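Local atomic coordinates of periplasmic binding protein (Thermotoga lettingae TMO, PDB entry 4RY8), a protein that binds the sugar 5-methylthioribose and probably delivers it to a membrane transporter as the extracytoplasmic solute-binding component. Residues 230-234 with 235-239; 289-293 with 294-298; 300-303 with 304-308. All coordinates share one frame; numbering follows the deposited sequence.

Interaction 1 (230-234 with 235-239). With SR1 (5-S-methyl-5-thio-alpha-D-ribofuranose), chain G.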
ATOM      1  N   VAL C 230       5.129 -14.040  -0.924  1.00 16.83           N
ATOM      2  CA  VAL C 230       4.870 -13.342  -2.119  1.00 21.88           C
ATOM      3  C   VAL C 230       4.920 -14.350  -3.270  1.00 20.13           C
ATOM      4  O   VAL C 230       5.627 -15.374  -3.194  1.00 23.58           O
ATOM      5  CB  VAL C 230       5.956 -12.248  -2.283  1.00 16.29           C
ATOM      6  CG1 VAL C 230       5.797 -11.459  -3.535  1.00 16.15           C
ATOM      7  CG2 VAL C 230       5.892 -11.309  -1.121  1.00 16.73           C
ATOM      8  N   ASP C 231       4.268 -13.977  -4.368  1.00 17.01           N
ATOM      9  CA  ASP C 231       4.238 -14.711  -5.631  1.00 17.91           C
ATOM     10  C   ASP C 231       3.170 -15.795  -5.581  1.00 21.34           C
ATOM     11  O   ASP C 231       2.813 -16.291  -4.531  1.00 23.88           O
ATOM     12  CB  ASP C 231       5.577 -15.316  -6.102  1.00 17.15           C
ATOM     13  CG  ASP C 231       6.690 -14.288  -6.164  1.00 20.97           C
ATOM     14  OD1 ASP C 231       6.437 -13.186  -6.685  1.00 19.41           O
ATOM     15  OD2 ASP C 231       7.819 -14.578  -5.675  1.00 21.28           O
ATOM     16  N   VAL C 232       2.642 -16.092  -6.753  1.00 19.94           N
ATOM     17  CA  VAL C 232       1.681 -17.187  -6.890  1.00 22.63           C
ATOM     18  C   VAL C 232       1.973 -17.896  -8.222  1.00 28.78           C
ATOM     19  O   VAL C 232       2.323 -17.258  -9.251  1.00 21.69           O
ATOM     20  CB  VAL C 232       0.244 -16.668  -6.723  1.00 22.84           C
ATOM     21  CG1 VAL C 232      -0.097 -15.670  -7.822  1.00 24.08           C
ATOM     22  CG2 VAL C 232      -0.759 -17.820  -6.648  1.00 22.16           C
ATOM     23  N   THR C 233       1.911 -19.222  -8.167  1.00 26.22           N
ATOM     24  CA  THR C 233       2.011 -20.082  -9.348  1.00 25.61           C
ATOM     25  C   THR C 233       1.083 -21.269  -9.086  1.00 27.15           C
ATOM     26  O   THR C 233       0.534 -21.399  -7.989  1.00 27.02           O
ATOM     27  CB  THR C 233       3.430 -20.633  -9.581  1.00 26.22           C
ATOM     28  OG1 THR C 233       3.771 -21.521  -8.513  1.00 30.83           O
ATOM     29  CG2 THR C 233       4.478 -19.522  -9.668  1.00 36.48           C
ATOM     30  N   THR C 234       0.921 -22.148 -10.073  1.00 30.34           N
ATOM     31  CA  THR C 234       0.174 -23.389  -9.858  1.00 29.54           C
ATOM     32  C   THR C 234       0.853 -24.263  -8.797  1.00 33.82           C
ATOM     33  O   THR C 234       0.182 -24.794  -7.907  1.00 30.18           O
ATOM     34  CB  THR C 234      -0.025 -24.138 -11.172  1.00 34.44           C
ATOM     35  OG1 THR C 234      -0.906 -23.356 -11.988  1.00 29.41           O
ATOM     36  CG2 THR C 234      -0.616 -25.509 -10.941  1.00 37.75           C
ATOM     37  N   GLU C 235       2.177 -24.365  -8.849  1.00 38.13           N
ATOM     38  CA  GLU C 235       2.915 -25.048  -7.777  1.00 35.48           C
ATOM     39  C   GLU C 235       2.569 -24.491  -6.396  1.00 28.25           C
ATOM     40  O   GLU C 235       2.291 -25.245  -5.467  1.00 29.08           O
ATOM     41  CB  GLU C 235       4.425 -24.963  -8.024  1.00 35.96           C
ATOM     42  CG  GLU C 235       4.898 -25.947  -9.080  1.00 35.29           C
ATOM     43  CD  GLU C 235       6.329 -25.718  -9.505  1.00 48.09           C
ATOM     44  OE1 GLU C 235       7.058 -24.894  -8.871  1.00 38.39           O
ATOM     45  OE2 GLU C 235       6.723 -26.380 -10.480  1.00 56.76           O
ATOM     46  N   ASP C 236       2.621 -23.169  -6.253  1.00 30.63           N
ATOM     47  CA  ASP C 236       2.218 -22.523  -5.017  1.00 23.24           C
ATOM     48  C   ASP C 236       0.812 -22.855  -4.592  1.00 26.38           C
ATOM     49  O   ASP C 236       0.563 -23.268  -3.460  1.00 26.73           O
ATOM     50  CB  ASP C 236       2.327 -21.021  -5.195  1.00 26.81           C
ATOM     51  CG  ASP C 236       3.786 -20.557  -5.380  1.00 28.46           C
ATOM     52  OD1 ASP C 236       4.686 -21.381  -5.122  1.00 23.54           O
ATOM     53  OD2 ASP C 236       4.007 -19.400  -5.803  1.00 24.77           O
ATOM     54  N   ILE C 237      -0.124 -22.646  -5.510  1.00 25.16           N
ATOM     55  CA  ILE C 237      -1.543 -23.070  -5.280  1.00 26.67           C
ATOM     56  C   ILE C 237      -1.676 -24.501  -4.732  1.00 28.41           C
ATOM     57  O   ILE C 237      -2.361 -24.728  -3.689  1.00 29.41           O
ATOM     58  CB  ILE C 237      -2.363 -22.865  -6.562  1.00 26.46           C
ATOM     59  CG1 ILE C 237      -2.547 -21.349  -6.799  1.00 26.67           C
ATOM     60  CG2 ILE C 237      -3.708 -23.592  -6.481  1.00 32.00           C
ATOM     61  CD1 ILE C 237      -2.967 -20.960  -8.217  1.00 26.66           C
ATOM     62  N   GLN C 238      -1.027 -25.459  -5.415  1.00 35.03           N
ATOM     63  CA  GLN C 238      -1.112 -26.890  -5.047  1.00 37.55           C
ATOM     64  C   GLN C 238      -0.607 -27.076  -3.653  1.00 41.60           C
ATOM     65  O   GLN C 238      -1.169 -27.813  -2.862  1.00 31.16           O
ATOM     66  CB  GLN C 238      -0.218 -27.761  -5.934  1.00 36.65           C
ATOM     67  CG  GLN C 238      -0.693 -27.923  -7.353  1.00 41.75           C
ATOM     68  CD  GLN C 238       0.437 -28.340  -8.293  1.00103.48           C
ATOM     69  OE1 GLN C 238       1.604 -28.508  -7.899  1.00 54.76           O
ATOM     70  NE2 GLN C 238       0.092 -28.507  -9.548  1.00 62.09           N
ATOM     71  N   MET C 239       0.510 -26.429  -3.352  1.00 27.88           N
ATOM     72  CA  MET C 239       1.029 -26.538  -2.035  1.00 30.32           C
ATOM     73  C   MET C 239       0.200 -25.790  -0.959  1.00 40.84           C
ATOM     74  O   MET C 239       0.252 -26.172   0.216  1.00 40.38           O
ATOM     75  CB  MET C 239       2.474 -26.033  -2.025  1.00 26.71           C
ATOM     76  CG  MET C 239       3.494 -26.895  -2.760  1.00 30.53           C
ATOM     77  SD  MET C 239       5.183 -26.255  -2.499  1.00 25.95           S
ATOM     78  CE  MET C 239       5.208 -26.246  -0.723  1.00 23.02           C
TER
HETATM   79  CS  SR1 G 401      15.476 -13.179  -6.352  1.00 25.10           C
HETATM   80  S   SR1 G 401      14.345 -11.833  -6.622  1.00 20.45           S
HETATM   81  C5  SR1 G 401      12.865 -12.872  -6.579  1.00 25.11           C
HETATM   82  C4  SR1 G 401      11.600 -12.044  -6.791  1.00 20.17           C
HETATM   83  O4  SR1 G 401      11.752 -11.404  -8.015  1.00 23.29           O
HETATM   84  C1  SR1 G 401      10.529 -11.425  -8.779  1.00 43.30           C
HETATM   85  O1  SR1 G 401      10.115 -10.110  -8.929  1.00 27.28           O
HETATM   86  C2  SR1 G 401       9.478 -12.230  -8.029  1.00 30.48           C
HETATM   87  O2  SR1 G 401       8.319 -11.512  -7.527  1.00 20.18           O
HETATM   88  C3  SR1 G 401      10.298 -12.829  -6.904  1.00 21.80           C
HETATM   89  O3  SR1 G 401       9.576 -12.787  -5.681  1.00 22.86           O
HETATM   90  O   HOH W   1       6.482 -21.435  -7.647  1.00 40.08           O

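Interaction 2 (289-293 with 294-298)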
ATOM      1  N   GLN C 289      -7.772 -19.702   2.147  1.00 36.52           N
ATOM      2  CA  GLN C 289      -9.222 -19.751   2.335  1.00 32.77           C
ATOM      3  C   GLN C 289      -9.997 -19.469   1.059  1.00 37.58           C
ATOM      4  O   GLN C 289     -10.997 -20.158   0.749  1.00 32.55           O
ATOM      5  CB  GLN C 289      -9.631 -18.725   3.403  1.00 39.35           C
ATOM      6  CG  GLN C 289     -10.838 -19.126   4.241  1.00 93.20           C
ATOM      7  CD  GLN C 289     -10.436 -19.747   5.570  1.00120.93           C
ATOM      8  OE1 GLN C 289      -9.672 -19.156   6.340  1.00 73.92           O
ATOM      9  NE2 GLN C 289     -10.947 -20.941   5.847  1.00 64.53           N
ATOM     10  N   PHE C 290      -9.592 -18.418   0.358  1.00 29.79           N
ATOM     11  CA  PHE C 290     -10.185 -18.069  -0.944  1.00 30.68           C
ATOM     12  C   PHE C 290      -9.932 -19.177  -1.995  1.00 32.86           C
ATOM     13  O   PHE C 290     -10.818 -19.479  -2.815  1.00 34.28           O
ATOM     14  CB  PHE C 290      -9.664 -16.687  -1.431  1.00 32.00           C
ATOM     15  CG  PHE C 290     -10.101 -16.326  -2.821  1.00 44.49           C
ATOM     16  CD1 PHE C 290     -11.414 -15.896  -3.072  1.00 36.33           C
ATOM     17  CD2 PHE C 290      -9.227 -16.464  -3.896  1.00 48.95           C
ATOM     18  CE1 PHE C 290     -11.823 -15.594  -4.364  1.00 38.14           C
ATOM     19  CE2 PHE C 290      -9.643 -16.168  -5.188  1.00 48.18           C
ATOM     20  CZ  PHE C 290     -10.945 -15.733  -5.422  1.00 49.05           C
ATOM     21  N   LEU C 291      -8.748 -19.802  -1.974  1.00 31.09           N
ATOM     22  CA  LEU C 291      -8.457 -20.874  -2.955  1.00 31.62           C
ATOM     23  C   LEU C 291      -9.391 -22.073  -2.723  1.00 35.12           C
ATOM     24  O   LEU C 291      -9.987 -22.606  -3.683  1.00 39.80           O
ATOM     25  CB  LEU C 291      -7.002 -21.342  -2.915  1.00 29.07           C
ATOM     26  CG  LEU C 291      -5.893 -20.329  -3.232  1.00 31.29           C
ATOM     27  CD1 LEU C 291      -4.544 -20.952  -2.879  1.00 26.26           C
ATOM     28  CD2 LEU C 291      -5.961 -19.949  -4.698  1.00 29.47           C
ATOM     29  N   VAL C 292      -9.514 -22.460  -1.448  1.00 38.07           N
ATOM     30  CA  VAL C 292     -10.337 -23.630  -1.024  1.00 40.96           C
ATOM     31  C   VAL C 292     -11.812 -23.392  -1.263  1.00 47.19           C
ATOM     32  O   VAL C 292     -12.502 -24.260  -1.830  1.00 38.68           O
ATOM     33  CB  VAL C 292     -10.123 -23.955   0.492  1.00 52.10           C
ATOM     34  CG1 VAL C 292     -11.041 -25.087   0.951  1.00 51.68           C
ATOM     35  CG2 VAL C 292      -8.666 -24.312   0.784  1.00 41.92           C
ATOM     36  N   ASP C 293     -12.310 -22.230  -0.833  1.00 39.52           N
ATOM     37  CA  ASP C 293     -13.759 -21.917  -0.991  1.00 44.94           C
ATOM     38  C   ASP C 293     -14.247 -21.970  -2.436  1.00 40.74           C
ATOM     39  O   ASP C 293     -15.408 -22.264  -2.690  1.00 56.57           O
ATOM     40  CB  ASP C 293     -14.077 -20.534  -0.425  1.00 48.63           C
ATOM     41  CG  ASP C 293     -14.158 -20.525   1.079  1.00 57.83           C
ATOM     42  OD1 ASP C 293     -13.896 -21.578   1.691  1.00 51.58           O
ATOM     43  OD2 ASP C 293     -14.497 -19.466   1.649  1.00 47.07           O
ATOM     44  N   ASN C 294     -13.333 -21.729  -3.365  1.00 44.61           N
ATOM     45  CA  ASN C 294     -13.619 -21.629  -4.778  1.00 39.63           C
ATOM     46  C   ASN C 294     -12.984 -22.752  -5.583  1.00 40.25           C
ATOM     47  O   ASN C 294     -12.966 -22.696  -6.814  1.00 41.87           O
ATOM     48  CB  ASN C 294     -13.059 -20.298  -5.266  1.00 67.04           C
ATOM     49  CG  ASN C 294     -13.740 -19.130  -4.608  1.00 45.17           C
ATOM     50  OD1 ASN C 294     -14.947 -18.964  -4.756  1.00 56.56           O
ATOM     51  ND2 ASN C 294     -13.007 -18.362  -3.837  1.00 51.58           N
ATOM     52  N   ASN C 295     -12.441 -23.761  -4.900  1.00 37.94           N
ATOM     53  CA  ASN C 295     -11.931 -24.972  -5.567  1.00 40.09           C
ATOM     54  C   ASN C 295     -10.872 -24.676  -6.633  1.00 39.69           C
ATOM     55  O   ASN C 295     -10.833 -25.282  -7.708  1.00 41.12           O
ATOM     56  CB  ASN C 295     -13.114 -25.814  -6.155  1.00 41.64           C
ATOM     57  CG  ASN C 295     -13.681 -26.800  -5.147  1.00 47.89           C
ATOM     58  OD1 ASN C 295     -13.620 -28.013  -5.347  1.00 99.52           O
ATOM     59  ND2 ASN C 295     -14.224 -26.287  -4.050  1.00 49.59           N
ATOM     60  N   ILE C 296     -10.027 -23.707  -6.330  1.00 36.31           N
ATOM     61  CA  ILE C 296      -8.971 -23.282  -7.220  1.00 41.43           C
ATOM     62  C   ILE C 296      -7.815 -24.249  -7.026  1.00 42.91           C
ATOM     63  O   ILE C 296      -7.414 -24.497  -5.885  1.00 34.97           O
ATOM     64  CB  ILE C 296      -8.542 -21.831  -6.897  1.00 48.25           C
ATOM     65  CG1 ILE C 296      -9.725 -20.902  -7.204  1.00 45.96           C
ATOM     66  CG2 ILE C 296      -7.291 -21.419  -7.688  1.00 35.14           C
ATOM     67  CD1 ILE C 296      -9.533 -19.478  -6.749  1.00 63.78           C
ATOM     68  N   THR C 297      -7.336 -24.813  -8.142  1.00 40.79           N
ATOM     69  CA  THR C 297      -6.202 -25.741  -8.186  1.00 43.52           C
ATOM     70  C   THR C 297      -5.053 -25.300  -9.108  1.00 41.18           C
ATOM     71  O   THR C 297      -4.005 -25.936  -9.127  1.00 41.59           O
ATOM     72  CB  THR C 297      -6.637 -27.107  -8.728  1.00 43.99           C
ATOM     73  OG1 THR C 297      -6.696 -27.030 -10.151  1.00 47.82           O
ATOM     74  CG2 THR C 297      -7.985 -27.515  -8.181  1.00 42.69           C
ATOM     75  N   ASN C 298      -5.241 -24.241  -9.892  1.00 40.46           N
ATOM     76  CA  ASN C 298      -4.206 -23.789 -10.817  1.00 31.78           C
ATOM     77  C   ASN C 298      -4.388 -22.313 -11.230  1.00 35.81           C
ATOM     78  O   ASN C 298      -5.409 -21.699 -10.932  1.00 30.28           O
ATOM     79  CB  ASN C 298      -4.110 -24.716 -12.040  1.00 34.36           C
ATOM     80  CG  ASN C 298      -5.342 -24.644 -12.939  1.00 36.58           C
ATOM     81  OD1 ASN C 298      -5.967 -23.599 -13.074  1.00 35.85           O
ATOM     82  ND2 ASN C 298      -5.651 -25.740 -13.598  1.00 39.87           N
TER

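Interaction 3 (300-303 with 304-308)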
ATOM      1  N   ASP C 300      -4.998 -20.979 -14.050  1.00 43.27           N
ATOM      2  CA  ASP C 300      -6.116 -20.728 -14.957  1.00 36.34           C
ATOM      3  C   ASP C 300      -7.343 -20.343 -14.142  1.00 35.91           C
ATOM      4  O   ASP C 300      -7.963 -19.308 -14.360  1.00 44.96           O
ATOM      5  CB  ASP C 300      -6.395 -21.964 -15.804  1.00 50.51           C
ATOM      6  CG  ASP C 300      -5.246 -22.290 -16.739  1.00 83.59           C
ATOM      7  OD1 ASP C 300      -4.776 -21.363 -17.433  1.00 58.38           O
ATOM      8  OD2 ASP C 300      -4.800 -23.462 -16.766  1.00 48.45           O
ATOM      9  N   GLU C 301      -7.651 -21.201 -13.182  1.00 34.48           N
ATOM     10  CA  GLU C 301      -8.770 -21.041 -12.263  1.00 36.29           C
ATOM     11  C   GLU C 301      -8.655 -19.866 -11.341  1.00 32.88           C
ATOM     12  O   GLU C 301      -9.631 -19.316 -10.889  1.00 33.53           O
ATOM     13  CB  GLU C 301      -8.966 -22.337 -11.454  1.00 35.92           C
ATOM     14  CG  GLU C 301      -9.520 -23.482 -12.313  1.00 39.56           C
ATOM     15  CD  GLU C 301      -9.262 -24.869 -11.734  1.00 39.97           C
ATOM     16  OE1 GLU C 301      -8.770 -24.992 -10.579  1.00 54.91           O
ATOM     17  OE2 GLU C 301      -9.514 -25.848 -12.457  1.00 43.51           O
ATOM     18  N   LEU C 302      -7.450 -19.434 -11.037  1.00 45.38           N
ATOM     19  CA  LEU C 302      -7.369 -18.351 -10.104  1.00 29.81           C
ATOM     20  C   LEU C 302      -7.688 -17.020 -10.775  1.00 29.13           C
ATOM     21  O   LEU C 302      -8.291 -16.139 -10.178  1.00 29.04           O
ATOM     22  CB  LEU C 302      -5.979 -18.300  -9.486  1.00 28.60           C
ATOM     23  CG  LEU C 302      -5.778 -17.016  -8.741  1.00 26.13           C
ATOM     24  CD1 LEU C 302      -6.688 -16.793  -7.559  1.00 28.06           C
ATOM     25  CD2 LEU C 302      -4.333 -17.037  -8.248  1.00 24.88           C
ATOM     26  N   VAL C 303      -7.203 -16.876 -11.993  1.00 29.67           N
ATOM     27  CA  VAL C 303      -7.356 -15.653 -12.786  1.00 30.98           C
ATOM     28  C   VAL C 303      -8.834 -15.466 -13.108  1.00 42.55           C
ATOM     29  O   VAL C 303      -9.368 -14.359 -13.030  1.00 35.76           O
ATOM     30  CB  VAL C 303      -6.555 -15.732 -14.115  1.00 34.31           C
ATOM     31  CG1 VAL C 303      -6.994 -14.656 -15.103  1.00 54.56           C
ATOM     32  CG2 VAL C 303      -5.067 -15.575 -13.854  1.00 31.82           C
ATOM     33  N   LYS C 304      -9.471 -16.577 -13.442  1.00 36.14           N
ATOM     34  CA  LYS C 304     -10.902 -16.602 -13.751  1.00 37.35           C
ATOM     35  C   LYS C 304     -11.678 -16.172 -12.493  1.00 48.12           C
ATOM     36  O   LYS C 304     -12.517 -15.273 -12.540  1.00 55.17           O
ATOM     37  CB  LYS C 304     -11.272 -18.015 -14.170  1.00 43.78           C
ATOM     38  CG  LYS C 304     -12.765 -18.266 -14.355  1.00 51.97           C
ATOM     39  CD  LYS C 304     -13.053 -19.751 -14.544  1.00113.60           C
ATOM     40  CE  LYS C 304     -12.891 -20.544 -13.247  1.00101.21           C
ATOM     41  NZ  LYS C 304     -12.833 -22.014 -13.501  1.00 56.62           N
ATOM     42  N   ALA C 305     -11.354 -16.800 -11.363  1.00 49.07           N
ATOM     43  CA  ALA C 305     -11.990 -16.501 -10.082  1.00 47.58           C
ATOM     44  C   ALA C 305     -11.648 -15.101  -9.567  1.00 59.98           C
ATOM     45  O   ALA C 305     -12.395 -14.547  -8.763  1.00 41.17           O
ATOM     46  CB  ALA C 305     -11.565 -17.541  -9.046  1.00 39.82           C
ATOM     47  N   LEU C 306     -10.504 -14.563  -9.990  1.00 38.58           N
ATOM     48  CA  LEU C 306     -10.015 -13.252  -9.538  1.00 44.51           C
ATOM     49  C   LEU C 306      -9.520 -12.469 -10.756  1.00 45.61           C
ATOM     50  O   LEU C 306      -8.308 -12.392 -11.015  1.00 30.15           O
ATOM     51  CB  LEU C 306      -8.888 -13.414  -8.514  1.00 57.41           C
ATOM     52  CG  LEU C 306      -9.091 -12.949  -7.067  1.00 79.81           C
ATOM     53  CD1 LEU C 306      -7.776 -13.089  -6.308  1.00 47.69           C
ATOM     54  CD2 LEU C 306      -9.584 -11.512  -7.002  1.00 85.06           C
ATOM     55  N   PRO C 307     -10.459 -11.886 -11.528  1.00 36.24           N
ATOM     56  CA  PRO C 307     -10.067 -11.262 -12.808  1.00 40.22           C
ATOM     57  C   PRO C 307      -9.027 -10.127 -12.706  1.00 36.18           C
ATOM     58  O   PRO C 307      -8.289  -9.896 -13.662  1.00 32.84           O
ATOM     59  CB  PRO C 307     -11.406 -10.780 -13.412  1.00 60.53           C
ATOM     60  CG  PRO C 307     -12.407 -10.835 -12.306  1.00 50.07           C
ATOM     61  CD  PRO C 307     -11.917 -11.829 -11.295  1.00 46.67           C
ATOM     62  N   ALA C 308      -8.935  -9.440 -11.572  1.00 37.87           N
ATOM     63  CA  ALA C 308      -7.878  -8.401 -11.404  1.00 30.79           C
ATOM     64  C   ALA C 308      -6.433  -8.902 -11.673  1.00 40.51           C
ATOM     65  O   ALA C 308      -5.530  -8.103 -11.901  1.00 36.00           O
ATOM     66  CB  ALA C 308      -8.022  -7.760 -10.029  1.00 27.77           C
TER

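Interaction 1 (230-234 with 235-239)
Thr233 caps the N-terminus of helix 234-240 through a bond to Asp236, a local contact at the turn where strand 226-230 gives way to the helix. This is a beta-to-alpha connection at the cleft-facing end of the C-terminal lobe, in the two-lobed alpha/beta fold of type I periplasmic binding proteins. As N-cap residue, Thr233 accepts from Asp236 N at its OG1, 3.0 Å away and almost straight at 175°. The hydroxyl sits between its own backbone N and carbonyl carbon (chi1 66°), a rotation that turns it onto the first turn of the helix. Water 1 lies within hydrogen-bonding distance of both that OG1 and Asp236 OD1 and so links the two side chains. The main chain winds up immediately: Ile237 N meets Thr233 O at 2.9 Å, and Gln238 N meets Thr234 O. Two side-chain pairs fill in around this turn. On the buried side, Ile237 CG1 comes within 4.0 Å of Val232 CG2, the two side chains slanting across each other. On the more open side, the methyl CG2 of Thr234 lies against Gln238 NE2, while its hydroxyl binds Met299 N, tying the start of this helix to the start of helix 299-305. Helix 206-219 packs alongside, Asp206 touching Thr233 and Lys210 touching Asp236. Just upstream of the cap the chain serves the ligand. Asp231 OD2 also accepts from Asp206 N, which should help set the carboxylate, and Asp231 takes two neighbouring ring hydroxyls of the methylthioribose, one on each carboxylate oxygen: SR1 O2 donates to Asp231 OD1 at 2.7 Å, and SR1 O3 donates to Asp231 OD2 at 2.5 Å.

Interaction 2 (289-293 with 294-298)
The Phe290 ring carries the amide nitrogen of Asn294 over one face, ND2 standing 3.0 Å from CD1, while the methyl CD1 of Ile296 approaches CE2 obliquely at 3.7 Å. Ring and amide planes are 59° apart, so this is no parallel stack. What holds the amide there is a bond back to the helix: Asn294 ND2 donates to Phe290 O at 2.7 Å, in the carbonyl plane and on a lone pair. The ring reaches the same place because CG is anti to the backbone N (chi1 174°). Next along the chain, a Schellman motif ends helix 288-293, with Asn295 at positive phi: Ile296 N returns to Leu291 O at 2.9 Å and Asn295 N to Val292 O at 3.1 Å. The reversal brings Ile296 CG2 against Leu291 CD2. A serine in place of Phe290 would probably leave the Asn294 amide without its covering ring and open a gap beside Ile296. Both Phe290 and Ile296 also press on Leu302 and Ala305 of helix 299-305, and Leu291 packs on Met240 of helix 234-240, so this helix end has contacts with both of these helices.

Interaction 3 (300-303 with 304-308)
Leu306 N is shared by two carbonyls at the C-terminal end of helix 299-305: Leu302 O lies 2.7 Å from it and Val303 O 3.3 Å. Both bonds are weak, because the N-H points squarely at neither oxygen. Leu306 is where the backbone leaves helical angles, so its N-H is caught between the alpha-helical partner four residues back and the 3-10 partner three back. Just before it the i to i-4 pattern still holds: Ala305 N donates to Glu301 O at 3.1 Å, and Lys304 N to Asp300 O over a longer 3.3 Å. Along the outside, Glu301 and Lys304 run side by side. They touch through the methylene CG of Glu301 and Lys304 NZ, 3.8 Å apart, whereas the charged ends stay separate, with Glu301 OE2 and Lys304 NZ 5.2 Å from each other. The lysine chain is bent at chi3 (73°), which brings the amine back along the glutamate. Glu301 OE1 is taken by Thr297 N, just ahead of the helix. On the inner side Leu302 and Leu306 also lie side by side, pointing the same way, their CD1 methyls 4.1 Å apart, and both rest on Phe290 of helix 288-293; Leu302 reaches on to Ile286 of strand 284-287. The proline that follows has no N-H to continue the helical pattern, and a short 3-10 segment begins with it. In place of an N-H bond, Pro307 turns its CA-H toward Val303 O, with CA 3.2 Å from the oxygen.

Overall arrangement
All three contacts belong to the C-terminal lobe, in series along the chain. Interaction 1 opens helix 234-240 after a central strand of the lobe's mixed sheet; interaction 2 closes helix 288-293, after the antiparallel edge strand 284-287; interaction 3 closes helix 299-305. Their centres lie 10 to 13 Å apart, and each touches the other two. Ile237 meets Thr297 and Asn298 and Val232 meets Leu302, so helix 299-305 and the loop before it pack onto interaction 1, while Phe290 and Leu306 join the ends of the two late helices. Only interaction 1 contacts the sugar; the side chain of Leu302 is about 14 Å from it. Interaction 1 is buried, interactions 2 and 3 nearer the surface.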